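Structural protein VP1 (Trichodysplasia spinulosa-associated polyomavirus, PDB 4U60) forms the pentameric building block of the polyomavirus capsid and binds sialylated glycans, here the GM1 oligosaccharide, on its jelly-roll subunits. Local coordinates at residues M89-S94 with L272-T277; M110-M115 with G251-K256; E141-T146 with Q170-H175; V244-I249 with L265-N270. One frame throughout, in Å; residues are numbered along the deposited sequence.

Contact 1: residues M89-S94 with L272-T277; sequences MWEAVS and LLRKRT
Residues 89-94 and 272-277 pair as neighbouring antiparallel strands, and Glu-91 clamps the pair by a salt-bridge network with Arg-274 and Arg-276. The segments belong to strands 86-99 and 260-279, and their short axes run 139° apart. Backbone bonds alternate: Met-89 and Arg-276 bond each other through both N and O, as do Glu-91 and Arg-274. On the Glu-91 face, the carboxylate is held between two guanidiniums, each gripping it side-on. Arg-274 NE and Arg-276 NE both lie 2.9 Å from Glu-91 OE1, approaching from opposite faces of the carboxylate. Glu-91 OE2 takes Arg-276 NH2 at 2.9 Å on its syn side, and Arg-274 NH2 at 3.1 Å from above the plane. The acid reaches them with CG anti to its backbone N (chi1 178°) and the chain beyond extended; Gly-234 N also donates to OE2. Val-93 CG2 packs 3.5 Å from Arg-274 CD and crosses that side chain at about a right angle.

The sheet is one layer of the viral jelly roll, and strand 12-29 lies along the far edge of 260-279. The pairing of 260-279 with 86-99 is interrupted by a classic beta bulge: Val-93 and Ser-94 both face Leu-272, with Val-93 N donating to Leu-272 O and Leu-272 N to Ser-94 O.

On the other face, Lys-275 runs beside Trp-90, its CG 4.0 Å from the centroid of the six-membered ring in a CH-pi contact offset toward the rim. Leu-273 CB touches Trp-90 CE3 at 3.9 Å, while the indole NE1 donates to Pro-76 O.

Contact 2: residues M110-M115 with G251-K256; sequences MATKRM and GFLVGK
Thr-112 and Lys-113 meet the end of strand 241-254 in a tight patch centred on Val-254 O. Lys-113 N donates to that oxygen over 3.0 Å, the N-H...O angle being 153° and the donor tilted 31° from the carbonyl plane. Thr-112 CB lies 3.1 Å from the same Val-254 O. Nearby, Leu-253 CD1 touches two methyls, Met-110 CE at 3.6 Å and Thr-112 CG2 at 3.7 Å. Bending of the methionine chain at chi3 (-67°) sets CE against the leucine.

Beyond Gly-255 the join becomes wetter. Lys-256 CE passes 4.0 Å from Ala-111 CB, but polar contact here goes through water. One molecule donates to Ala-111 O, in the middle of an inverse gamma turn, and accepts from Lys-256 N; a second donates to Thr-112 O and accepts from Lys-256 NZ at 2.9 Å. That ammonium also makes a weak bond to Ala-52 O of a neighbouring subunit.

Arg-114, held by Gly-120 O, touches the galactose of the bound glycan. With Lys-256 NZ 5.8 Å from Arg-114 NH2, the two like charges probably make this margin of the glycan site electropositive, consistent with its binding of a sialylated ligand.

Contact 3: residues E141-T146 with Q170-H175; sequences ELQFLT and QGLNPH
Gln-143 reaches from strand 141-144 across to Leu-172 and Asn-173 of the loop before strand 177-179. CB leaves the backbone toward the loop, and Gln-143 CG, anti to the backbone N (chi1 170°), comes within 4.2 Å of Leu-172 CG. The chain then bends at chi2 (66°), and Gln-143 CD settles 3.7 Å from Leu-172 CD2, the two side chains crossing at about a right angle. Gln-143 OE1 lies 3.5 Å from Leu-172 CD2 and 3.9 Å from Pro-174 CA. Gln-143 NE2 donates twice, both acceptors lying close to the amide plane: to Asn-173 O at 3.0 Å, approaching from above that carbonyl plane, and to Phe-144 O at 2.9 Å. Together they fix the amide's rotation.

Strand 141-144 is the middle of a small three-stranded antiparallel sheet, separate from the larger jelly-roll sheet, and 170-175 runs past it as irregular chain. A water bridges the two, donating to Phe-144 O and Gly-171 O and accepting from Asn-173 N. Farther along, Gln-170 CA makes a 3.3 Å CA-H...O contact with Thr-146 O. Gln-170 NE2 donates to Tyr-43 O of a neighbouring subunit, and Leu-172 N to Asn-30 OD1 of the same neighbouring subunit.

Contact 4: residues V244-I249 with L265-N270; sequences VSCCDI and LPRYFN
Leu-265 and Asp-248 make the backbone link of this contact, Leu-265 N donating to Asp-248 O over 3.1 Å with an N-H...O angle of 156°. Leu-265 O is tied to the same aspartate through a water, which donates both to it and to Asp-248 OD2. After Pro-266, Arg-267 turns inward and grips the carboxylate side-on: its NH2 lies 2.8 Å from Asp-248 OD1 and its NE 2.9 Å from OD2. Both oxygens are met on their syn sides, and the two flat groups are nearly coplanar, 29° apart. The bend of Arg-267 at chi3 (-78°) carries NE toward the acid, while Arg-267 CD packs 3.8 Å from Cys-246 CB. OD1 is also hydrogen-bonded to His-131 ND1, and Arg-267 NH1 to Thr-97 OG1, so this buried ion pair has polar partners at each end.

The two segments belong to successive strands of a beta hairpin, 241-254 and 260-279. Here the two lie in facing layers of the jelly roll, their short axes 8.9 Å apart at closest approach: 244-249 pairs with 69-74 and 129-136, and side chains from both layers meet in the core between.

Past Tyr-268, Val-244 CG1 sits over the centre of the Phe-269 ring, 3.3 Å from the centroid, in a close CH-pi contact. Cys-246 SG approaches the ring edge, 4.0 Å from Phe-269 CZ, and Phe-133 and Leu-29 pack around the same aromatic side chain.

Contacts 1 and 4 share strand 260-279 yet use it differently: in contact 1 it pairs with 86-99 by antiparallel backbone bonds, broken in register by a bulge, whereas in contact 4 it faces 241-254 across the interior of the sandwich and meets it mainly through side chains. Both involve arginine–carboxylate pairs, fully buried in contact 4 and only partly in contact 1. Contact 2 continues strand 241-254 outward to the glycan-binding surface, on the opposite side of the chain's centre from contact 1, and relies on waters and a single direct hydrogen bond. Contact 3, buried in a separate small sheet, likewise combines water with one direct bond. Contacts 2, 3 and 4 touch neighbouring subunits; contact 1 touches none.

Contact 1: residues M89-S94 with L272-T277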
loop_
_atom_site.group_PDB
_atom_site.type_symbol
_atom_site.label_atom_id
_atom_site.label_comp_id
_atom_site.label_asym_id
_atom_site.label_seq_id
_atom_site.Cartn_x
_atom_site.Cartn_y
_atom_site.Cartn_z
ATOM N N MET C 89 -17.002 33.593 -18.712
ATOM C CA MET C 89 -15.690 32.974 -18.609
ATOM C C MET C 89 -15.836 31.464 -18.778
ATOM O O MET C 89 -16.879 30.906 -18.448
ATOM C CB MET C 89 -15.072 33.256 -17.244
ATOM C CG MET C 89 -14.863 34.726 -16.958
ATOM S SD MET C 89 -13.978 34.992 -15.405
ATOM C CE MET C 89 -12.315 34.581 -15.898
ATOM N N TRP C 90 -14.796 30.831 -19.302
ATOM C CA TRP C 90 -14.715 29.367 -19.339
ATOM C C TRP C 90 -14.328 28.886 -17.959
ATOM O O TRP C 90 -13.386 29.397 -17.353
ATOM C CB TRP C 90 -13.690 28.877 -20.360
ATOM C CG TRP C 90 -14.128 29.079 -21.769
ATOM C CD1 TRP C 90 -13.634 29.975 -22.665
ATOM C CD2 TRP C 90 -15.182 28.378 -22.441
ATOM N NE1 TRP C 90 -14.312 29.869 -23.870
ATOM C CE2 TRP C 90 -15.262 28.891 -23.748
ATOM C CE3 TRP C 90 -16.051 27.347 -22.063
ATOM C CZ2 TRP C 90 -16.186 28.410 -24.690
ATOM C CZ3 TRP C 90 -16.959 26.870 -22.990
ATOM C CH2 TRP C 90 -17.027 27.406 -24.289
ATOM N N GLU C 91 -15.074 27.903 -17.462
ATOM C CA GLU C 91 -14.819 27.300 -16.158
ATOM C C GLU C 91 -14.395 25.854 -16.402
ATOM O O GLU C 91 -15.114 25.116 -17.047
ATOM C CB GLU C 91 -16.112 27.325 -15.361
ATOM C CG GLU C 91 -16.050 26.702 -13.982
ATOM C CD GLU C 91 -17.407 26.644 -13.319
ATOM O OE1 GLU C 91 -18.409 27.054 -13.953
ATOM O OE2 GLU C 91 -17.479 26.193 -12.153
ATOM N N ALA C 92 -13.219 25.478 -15.903
ATOM C CA ALA C 92 -12.725 24.110 -16.047
ATOM C C ALA C 92 -13.434 23.221 -15.025
ATOM O O ALA C 92 -13.337 23.446 -13.842
ATOM C CB ALA C 92 -11.222 24.069 -15.833
ATOM N N VAL C 93 -14.158 22.220 -15.516
ATOM C CA VAL C 93 -15.032 21.392 -14.687
ATOM C C VAL C 93 -14.321 20.104 -14.243
ATOM O O VAL C 93 -14.460 19.680 -13.112
ATOM C CB VAL C 93 -16.283 20.981 -15.481
ATOM C CG1 VAL C 93 -17.171 20.054 -14.660
ATOM C CG2 VAL C 93 -17.066 22.208 -15.940
ATOM N N SER C 94 -13.579 19.506 -15.157
ATOM C CA SER C 94 -12.944 18.212 -14.909
ATOM C C SER C 94 -11.828 17.971 -15.891
ATOM O O SER C 94 -11.783 18.583 -16.964
ATOM C CB SER C 94 -13.992 17.085 -15.032
ATOM O OG SER C 94 -14.558 17.022 -16.334
ATOM N N LEU C 272 -12.688 19.312 -19.692
ATOM C CA LEU C 272 -14.043 19.749 -19.993
ATOM C C LEU C 272 -14.256 21.115 -19.389
ATOM O O LEU C 272 -13.962 21.305 -18.215
ATOM C CB LEU C 272 -15.037 18.755 -19.399
ATOM C CG LEU C 272 -16.508 19.080 -19.610
ATOM C CD1 LEU C 272 -16.878 18.857 -21.061
ATOM C CD2 LEU C 272 -17.378 18.234 -18.687
ATOM N N LEU C 273 -14.763 22.060 -20.187
ATOM C CA LEU C 273 -15.046 23.421 -19.702
ATOM C C LEU C 273 -16.457 23.826 -20.036
ATOM O O LEU C 273 -17.050 23.330 -21.010
ATOM C CB LEU C 273 -14.093 24.460 -20.293
ATOM C CG LEU C 273 -12.611 24.182 -20.042
ATOM C CD1 LEU C 273 -12.000 23.582 -21.298
ATOM C CD2 LEU C 273 -11.850 25.428 -19.655
ATOM N N ARG C 274 -16.988 24.742 -19.233
ATOM C CA ARG C 274 -18.341 25.213 -19.389
ATOM C C ARG C 274 -18.370 26.721 -19.238
ATOM O O ARG C 274 -17.492 27.311 -18.608
ATOM C CB ARG C 274 -19.277 24.558 -18.369
ATOM C CG ARG C 274 -19.047 24.976 -16.924
ATOM C CD ARG C 274 -19.958 24.228 -15.974
ATOM N NE ARG C 274 -19.640 24.508 -14.576
ATOM C CZ ARG C 274 -20.077 23.790 -13.531
ATOM N NH1 ARG C 274 -20.861 22.739 -13.703
ATOM N NH2 ARG C 274 -19.737 24.129 -12.300
ATOM N N LYS C 275 -19.389 27.339 -19.816
ATOM C CA LYS C 275 -19.529 28.780 -19.732
ATOM C C LYS C 275 -20.141 29.193 -18.405
ATOM O O LYS C 275 -21.192 28.682 -18.014
ATOM C CB LYS C 275 -20.394 29.317 -20.868
ATOM C CG LYS C 275 -19.708 29.317 -22.217
ATOM C CD LYS C 275 -20.623 29.887 -23.292
ATOM C CE LYS C 275 -20.031 29.669 -24.678
ATOM N NZ LYS C 275 -20.965 30.109 -25.750
ATOM N N ARG C 276 -19.477 30.143 -17.750
ATOM C CA ARG C 276 -19.917 30.696 -16.473
ATOM C C ARG C 276 -20.049 32.222 -16.561
ATOM O O ARG C 276 -19.123 32.919 -16.975
ATOM C CB ARG C 276 -18.907 30.347 -15.386
ATOM C CG ARG C 276 -19.149 31.021 -14.038
ATOM C CD ARG C 276 -20.294 30.382 -13.272
ATOM N NE ARG C 276 -19.871 29.133 -12.644
ATOM C CZ ARG C 276 -20.415 28.586 -11.553
ATOM N NH1 ARG C 276 -21.443 29.162 -10.939
ATOM N NH2 ARG C 276 -19.909 27.454 -11.068
ATOM N N THR C 277 -21.194 32.735 -16.136
ATOM C CA THR C 277 -21.383 34.188 -16.062
ATOM C C THR C 277 -20.734 34.736 -14.792
ATOM O O THR C 277 -20.806 34.117 -13.730
ATOM C CB THR C 277 -22.875 34.555 -16.128
ATOM O OG1 THR C 277 -23.436 34.008 -17.324
ATOM C CG2 THR C 277 -23.070 36.100 -16.126
#

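Contact 2: residues M110-M115 with G251-K256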
loop_
_atom_site.group_PDB
_atom_site.type_symbol
_atom_site.label_atom_id
_atom_site.label_comp_id
_atom_site.label_asym_id
_atom_site.label_seq_id
_atom_site.Cartn_x
_atom_site.Cartn_y
_atom_site.Cartn_z
ATOM N N MET C 110 18.578 -2.241 -23.099
ATOM C CA MET C 110 19.293 -1.013 -23.444
ATOM C C MET C 110 20.710 -1.093 -22.901
ATOM O O MET C 110 21.012 -1.926 -22.043
ATOM C CB MET C 110 18.553 0.215 -22.901
ATOM C CG MET C 110 17.268 0.458 -23.663
ATOM S SD MET C 110 16.471 2.013 -23.236
ATOM C CE MET C 110 15.999 1.725 -21.555
ATOM N N ALA C 111 21.583 -0.225 -23.404
ATOM C CA ALA C 111 22.983 -0.191 -22.969
ATOM C C ALA C 111 23.099 0.406 -21.578
ATOM O O ALA C 111 23.255 1.616 -21.402
ATOM C CB ALA C 111 23.836 0.585 -23.948
ATOM N N THR C 112 23.028 -0.480 -20.599
ATOM C CA THR C 112 22.931 -0.119 -19.198
ATOM C C THR C 112 23.820 -1.048 -18.382
ATOM O O THR C 112 24.302 -2.076 -18.876
ATOM C CB THR C 112 21.492 -0.297 -18.700
ATOM O OG1 THR C 112 21.051 -1.627 -18.984
ATOM C CG2 THR C 112 20.556 0.698 -19.361
ATOM N N LYS C 113 24.033 -0.686 -17.125
ATOM C CA LYS C 113 24.572 -1.626 -16.158
ATOM C C LYS C 113 23.615 -2.822 -16.104
ATOM O O LYS C 113 22.423 -2.693 -16.405
ATOM C CB LYS C 113 24.665 -0.949 -14.798
ATOM C CG LYS C 113 25.334 -1.771 -13.716
ATOM C CD LYS C 113 25.671 -0.900 -12.504
ATOM C CE LYS C 113 26.958 -0.158 -12.689
ATOM N NZ LYS C 113 28.097 -1.117 -12.714
ATOM N N ARG C 114 24.141 -3.992 -15.756
ATOM C CA ARG C 114 23.312 -5.190 -15.761
ATOM C C ARG C 114 23.483 -6.025 -14.494
ATOM O O ARG C 114 24.452 -5.877 -13.752
ATOM C CB ARG C 114 23.544 -5.998 -17.050
ATOM C CG ARG C 114 24.892 -6.596 -17.230
ATOM C CD ARG C 114 25.086 -7.172 -18.655
ATOM N NE ARG C 114 24.115 -8.227 -18.976
ATOM C CZ ARG C 114 24.098 -8.936 -20.108
ATOM N NH1 ARG C 114 23.158 -9.849 -20.285
ATOM N NH2 ARG C 114 25.017 -8.731 -21.060
ATOM N N MET C 115 22.486 -6.872 -14.257
ATOM C CA MET C 115 22.453 -7.744 -13.085
ATOM C C MET C 115 23.367 -8.961 -13.207
ATOM O O MET C 115 23.755 -9.359 -14.299
ATOM C CB MET C 115 21.018 -8.232 -12.853
ATOM C CG MET C 115 20.017 -7.147 -12.537
ATOM S SD MET C 115 18.439 -7.788 -11.929
ATOM C CE MET C 115 18.846 -8.284 -10.250
ATOM N N GLY C 251 12.207 7.720 -13.075
ATOM C CA GLY C 251 13.409 7.100 -12.544
ATOM C C GLY C 251 14.656 7.560 -13.277
ATOM O O GLY C 251 14.660 8.600 -13.973
ATOM N N PHE C 252 15.704 6.769 -13.121
ATOM C CA PHE C 252 17.009 6.992 -13.770
ATOM C C PHE C 252 17.370 5.826 -14.665
ATOM O O PHE C 252 17.163 4.654 -14.326
ATOM C CB PHE C 252 18.104 7.166 -12.714
ATOM C CG PHE C 252 17.934 8.403 -11.884
ATOM C CD1 PHE C 252 18.353 9.632 -12.350
ATOM C CD2 PHE C 252 17.322 8.345 -10.640
ATOM C CE1 PHE C 252 18.184 10.778 -11.598
ATOM C CE2 PHE C 252 17.133 9.498 -9.890
ATOM C CZ PHE C 252 17.571 10.709 -10.376
ATOM N N LEU C 253 17.983 6.158 -15.800
ATOM C CA LEU C 253 18.659 5.200 -16.643
ATOM C C LEU C 253 20.103 5.096 -16.173
ATOM O O LEU C 253 20.769 6.113 -16.011
ATOM C CB LEU C 253 18.634 5.672 -18.084
ATOM C CG LEU C 253 19.244 4.715 -19.104
ATOM C CD1 LEU C 253 18.296 3.577 -19.408
ATOM C CD2 LEU C 253 19.600 5.469 -20.377
ATOM N N VAL C 254 20.551 3.890 -15.898
ATOM C CA VAL C 254 21.896 3.646 -15.379
ATOM C C VAL C 254 22.787 3.119 -16.485
ATOM O O VAL C 254 22.689 1.962 -16.891
ATOM C CB VAL C 254 21.877 2.641 -14.193
ATOM C CG1 VAL C 254 23.270 2.462 -13.614
ATOM C CG2 VAL C 254 20.857 3.076 -13.132
ATOM N N GLY C 255 23.697 3.966 -16.953
ATOM C CA GLY C 255 24.617 3.573 -17.988
ATOM C C GLY C 255 25.625 2.542 -17.548
ATOM O O GLY C 255 25.808 2.271 -16.369
ATOM N N LYS C 256 26.311 1.987 -18.530
ATOM C CA LYS C 256 27.282 0.927 -18.324
ATOM C C LYS C 256 28.274 1.213 -17.211
ATOM O O LYS C 256 28.576 0.341 -16.401
ATOM C CB LYS C 256 28.075 0.726 -19.609
ATOM C CG LYS C 256 27.248 0.231 -20.779
ATOM C CD LYS C 256 27.440 -1.244 -20.973
ATOM C CE LYS C 256 26.505 -1.778 -22.037
ATOM N NZ LYS C 256 26.600 -3.254 -21.995
HETATM O O HOH W 1 25.638 2.970 -21.295
HETATM O O HOH W 2 26.173 -4.039 -19.241
#

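Contact 3: residues E141-T146 with Q170-H175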
loop_
_atom_site.group_PDB
_atom_site.type_symbol
_atom_site.label_atom_id
_atom_site.label_comp_id
_atom_site.label_asym_id
_atom_site.label_seq_id
_atom_site.Cartn_x
_atom_site.Cartn_y
_atom_site.Cartn_z
ATOM N N GLU C 141 1.160 29.498 -9.558
ATOM C CA GLU C 141 1.925 30.383 -8.704
ATOM C C GLU C 141 2.916 29.535 -7.915
ATOM O O GLU C 141 2.556 28.506 -7.371
ATOM C CB GLU C 141 0.991 31.206 -7.821
ATOM C CG GLU C 141 0.268 32.261 -8.645
ATOM C CD GLU C 141 -1.011 32.792 -8.021
ATOM O OE1 GLU C 141 -1.884 31.979 -7.646
ATOM O OE2 GLU C 141 -1.164 34.047 -7.983
ATOM N N LEU C 142 4.167 29.981 -7.907
ATOM C CA LEU C 142 5.289 29.196 -7.385
ATOM C C LEU C 142 5.909 29.833 -6.146
ATOM O O LEU C 142 5.942 31.070 -6.009
ATOM C CB LEU C 142 6.386 29.069 -8.439
ATOM C CG LEU C 142 6.011 28.387 -9.759
ATOM C CD1 LEU C 142 7.152 28.519 -10.759
ATOM C CD2 LEU C 142 5.637 26.925 -9.540
ATOM N N GLN C 143 6.435 28.960 -5.298
ATOM C CA GLN C 143 7.231 29.303 -4.114
ATOM C C GLN C 143 8.615 28.715 -4.321
ATOM O O GLN C 143 8.757 27.565 -4.726
ATOM C CB GLN C 143 6.597 28.723 -2.850
ATOM C CG GLN C 143 7.454 28.797 -1.590
ATOM C CD GLN C 143 7.690 30.217 -1.130
ATOM O OE1 GLN C 143 6.751 31.014 -1.003
ATOM N NE2 GLN C 143 8.946 30.561 -0.912
ATOM N N PHE C 144 9.650 29.505 -4.085
ATOM C CA PHE C 144 11.018 28.994 -4.112
ATOM C C PHE C 144 11.304 28.248 -2.811
ATOM O O PHE C 144 11.040 28.751 -1.711
ATOM C CB PHE C 144 11.993 30.161 -4.263
ATOM C CG PHE C 144 13.416 29.759 -4.527
ATOM C CD1 PHE C 144 13.824 29.404 -5.789
ATOM C CD2 PHE C 144 14.349 29.748 -3.501
ATOM C CE1 PHE C 144 15.137 29.054 -6.056
ATOM C CE2 PHE C 144 15.667 29.399 -3.755
ATOM C CZ PHE C 144 16.045 29.016 -5.011
ATOM N N LEU C 145 11.876 27.056 -2.928
ATOM C CA LEU C 145 12.381 26.317 -1.759
ATOM C C LEU C 145 13.375 25.293 -2.245
ATOM O O LEU C 145 13.080 24.542 -3.175
ATOM C CB LEU C 145 11.251 25.656 -0.964
ATOM C CG LEU C 145 11.660 25.076 0.393
ATOM C CD1 LEU C 145 10.495 25.067 1.366
ATOM C CD2 LEU C 145 12.269 23.698 0.289
ATOM N N THR C 146 14.564 25.280 -1.649
ATOM C CA THR C 146 15.662 24.461 -2.135
ATOM C C THR C 146 16.346 23.685 -1.019
ATOM O O THR C 146 16.368 24.104 0.146
ATOM C CB THR C 146 16.737 25.313 -2.855
ATOM O OG1 THR C 146 17.808 24.473 -3.309
ATOM C CG2 THR C 146 17.289 26.419 -1.950
ATOM N N GLN C 170 16.140 27.617 2.255
ATOM C CA GLN C 170 16.024 26.202 2.611
ATOM C C GLN C 170 14.752 25.915 3.424
ATOM O O GLN C 170 14.401 24.744 3.608
ATOM C CB GLN C 170 17.292 25.686 3.300
ATOM C CG GLN C 170 18.465 25.715 2.353
ATOM C CD GLN C 170 19.788 25.267 2.907
ATOM O OE1 GLN C 170 20.804 25.365 2.210
ATOM N NE2 GLN C 170 19.803 24.752 4.148
ATOM N N GLY C 171 14.092 26.992 3.845
ATOM C CA GLY C 171 12.752 26.968 4.426
ATOM C C GLY C 171 11.853 27.752 3.489
ATOM O O GLY C 171 12.179 27.937 2.314
ATOM N N LEU C 172 10.740 28.249 4.019
ATOM C CA LEU C 172 9.813 29.052 3.226
ATOM C C LEU C 172 10.112 30.527 3.489
ATOM O O LEU C 172 9.886 31.036 4.591
ATOM C CB LEU C 172 8.366 28.691 3.588
ATOM C CG LEU C 172 7.270 29.084 2.586
ATOM C CD1 LEU C 172 5.966 28.380 2.945
ATOM C CD2 LEU C 172 7.065 30.590 2.492
ATOM N N ASN C 173 10.653 31.200 2.471
ATOM C CA ASN C 173 10.852 32.638 2.496
ATOM C C ASN C 173 9.887 33.194 1.435
ATOM O O ASN C 173 10.114 33.025 0.240
ATOM C CB ASN C 173 12.299 33.060 2.209
ATOM C CG ASN C 173 12.476 34.565 2.211
ATOM O OD1 ASN C 173 11.528 35.309 1.945
ATOM N ND2 ASN C 173 13.692 35.048 2.498
ATOM N N PRO C 174 8.811 33.850 1.884
ATOM C CA PRO C 174 7.777 34.240 0.907
ATOM C C PRO C 174 8.149 35.417 0.020
ATOM O O PRO C 174 7.367 35.799 -0.871
ATOM C CB PRO C 174 6.596 34.595 1.804
ATOM C CG PRO C 174 7.234 35.111 3.061
ATOM C CD PRO C 174 8.415 34.188 3.258
ATOM N N HIS C 175 9.333 35.997 0.245
ATOM C CA HIS C 175 9.872 36.999 -0.683
ATOM C C HIS C 175 10.435 36.393 -1.953
ATOM O O HIS C 175 10.855 37.123 -2.843
ATOM C CB HIS C 175 10.954 37.818 0.019
ATOM C CG HIS C 175 10.419 38.647 1.129
ATOM N ND1 HIS C 175 10.433 38.258 2.450
ATOM C CD2 HIS C 175 9.806 39.854 1.093
ATOM C CE1 HIS C 175 9.871 39.202 3.185
ATOM N NE2 HIS C 175 9.494 40.185 2.388
HETATM O O HOH W 3 12.169 29.962 0.468
#

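Contact 4: residues V244-I249 with L265-N270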
loop_
_atom_site.group_PDB
_atom_site.type_symbol
_atom_site.label_atom_id
_atom_site.label_comp_id
_atom_site.label_asym_id
_atom_site.label_seq_id
_atom_site.Cartn_x
_atom_site.Cartn_y
_atom_site.Cartn_z
ATOM N N VAL C 244 -2.034 24.637 -18.129
ATOM C CA VAL C 244 -1.804 23.234 -17.802
ATOM C C VAL C 244 -0.322 23.051 -17.553
ATOM O O VAL C 244 0.504 23.514 -18.348
ATOM C CB VAL C 244 -2.267 22.327 -18.958
ATOM C CG1 VAL C 244 -2.067 20.873 -18.605
ATOM C CG2 VAL C 244 -3.728 22.616 -19.293
ATOM N N SER C 245 0.007 22.351 -16.461
ATOM C CA SER C 245 1.402 22.185 -16.078
ATOM C C SER C 245 1.619 20.795 -15.534
ATOM O O SER C 245 0.694 20.218 -14.968
ATOM C CB SER C 245 1.793 23.205 -15.003
ATOM O OG SER C 245 1.437 24.537 -15.391
ATOM N N CYS C 246 2.839 20.290 -15.641
ATOM C CA CYS C 246 3.111 18.950 -15.117
ATOM C C CYS C 246 4.586 18.625 -15.038
ATOM O O CYS C 246 5.427 19.371 -15.552
ATOM C CB CYS C 246 2.381 17.882 -15.941
ATOM S SG CYS C 246 2.902 17.757 -17.667
ATOM N N CYS C 247 4.885 17.509 -14.365
ATOM C CA CYS C 247 6.207 16.919 -14.396
ATOM C C CYS C 247 6.029 15.451 -14.049
ATOM O O CYS C 247 5.330 15.125 -13.097
ATOM C CB CYS C 247 7.156 17.600 -13.419
ATOM S SG CYS C 247 8.862 17.013 -13.537
ATOM N N ASP C 248 6.642 14.573 -14.829
ATOM C CA ASP C 248 6.549 13.127 -14.597
ATOM C C ASP C 248 7.894 12.431 -14.747
ATOM O O ASP C 248 8.252 11.947 -15.817
ATOM C CB ASP C 248 5.501 12.515 -15.535
ATOM C CG ASP C 248 4.101 12.959 -15.196
ATOM O OD1 ASP C 248 3.539 12.399 -14.206
ATOM O OD2 ASP C 248 3.583 13.891 -15.858
ATOM N N ILE C 249 8.629 12.364 -13.645
ATOM C CA ILE C 249 9.909 11.662 -13.600
ATOM C C ILE C 249 9.629 10.220 -13.192
ATOM O O ILE C 249 8.939 9.985 -12.194
ATOM C CB ILE C 249 10.812 12.298 -12.537
ATOM C CG1 ILE C 249 11.151 13.735 -12.960
ATOM C CG2 ILE C 249 12.043 11.448 -12.278
ATOM C CD1 ILE C 249 11.768 14.587 -11.876
ATOM N N LEU C 265 8.306 11.032 -18.756
ATOM C CA LEU C 265 7.299 10.629 -19.721
ATOM C C LEU C 265 6.316 11.774 -19.987
ATOM O O LEU C 265 6.126 12.651 -19.129
ATOM C CB LEU C 265 6.533 9.397 -19.231
ATOM C CG LEU C 265 7.342 8.083 -19.211
ATOM C CD1 LEU C 265 6.469 6.976 -18.643
ATOM C CD2 LEU C 265 7.859 7.679 -20.582
ATOM N N PRO C 266 5.668 11.743 -21.157
ATOM C CA PRO C 266 4.679 12.757 -21.466
ATOM C C PRO C 266 3.375 12.530 -20.707
ATOM O O PRO C 266 3.121 11.434 -20.209
ATOM C CB PRO C 266 4.455 12.601 -22.981
ATOM C CG PRO C 266 5.102 11.306 -23.390
ATOM C CD PRO C 266 5.732 10.690 -22.183
ATOM N N ARG C 267 2.570 13.576 -20.613
ATOM C CA ARG C 267 1.265 13.490 -19.994
ATOM C C ARG C 267 0.223 14.044 -20.958
ATOM O O ARG C 267 0.436 15.081 -21.613
ATOM C CB ARG C 267 1.247 14.284 -18.694
ATOM C CG ARG C 267 -0.084 14.242 -17.963
ATOM C CD ARG C 267 0.046 14.906 -16.597
ATOM N NE ARG C 267 0.698 14.058 -15.591
ATOM C CZ ARG C 267 0.066 13.221 -14.767
ATOM N NH1 ARG C 267 -1.259 13.059 -14.829
ATOM N NH2 ARG C 267 0.747 12.528 -13.866
ATOM N N TYR C 268 -0.902 13.344 -21.005
ATOM C CA TYR C 268 -2.059 13.713 -21.799
ATOM C C TYR C 268 -3.140 14.314 -20.918
ATOM O O TYR C 268 -3.285 13.923 -19.764
ATOM C CB TYR C 268 -2.593 12.444 -22.458
ATOM C CG TYR C 268 -3.968 12.596 -23.054
ATOM C CD1 TYR C 268 -4.132 13.072 -24.349
ATOM C CD2 TYR C 268 -5.103 12.260 -22.324
ATOM C CE1 TYR C 268 -5.407 13.218 -24.915
ATOM C CE2 TYR C 268 -6.371 12.393 -22.876
ATOM C CZ TYR C 268 -6.516 12.860 -24.172
ATOM O OH TYR C 268 -7.771 12.983 -24.728
ATOM N N PHE C 269 -3.905 15.249 -21.472
ATOM C CA PHE C 269 -5.006 15.892 -20.775
ATOM C C PHE C 269 -6.219 16.033 -21.677
ATOM O O PHE C 269 -6.087 16.416 -22.834
ATOM C CB PHE C 269 -4.640 17.319 -20.335
ATOM C CG PHE C 269 -3.399 17.435 -19.498
ATOM C CD1 PHE C 269 -2.152 17.515 -20.104
ATOM C CD2 PHE C 269 -3.479 17.554 -18.108
ATOM C CE1 PHE C 269 -1.003 17.689 -19.354
ATOM C CE2 PHE C 269 -2.312 17.703 -17.358
ATOM C CZ PHE C 269 -1.091 17.762 -18.003
ATOM N N ASN C 270 -7.388 15.772 -21.112
ATOM C CA ASN C 270 -8.661 16.088 -21.750
ATOM C C ASN C 270 -9.492 16.835 -20.723
ATOM O O ASN C 270 -9.924 16.263 -19.726
ATOM C CB ASN C 270 -9.380 14.821 -22.233
ATOM C CG ASN C 270 -10.645 15.127 -23.031
ATOM O OD1 ASN C 270 -10.673 14.988 -24.255
ATOM N ND2 ASN C 270 -11.693 15.545 -22.339
HETATM O O HOH W 4 5.032 14.871 -17.981
#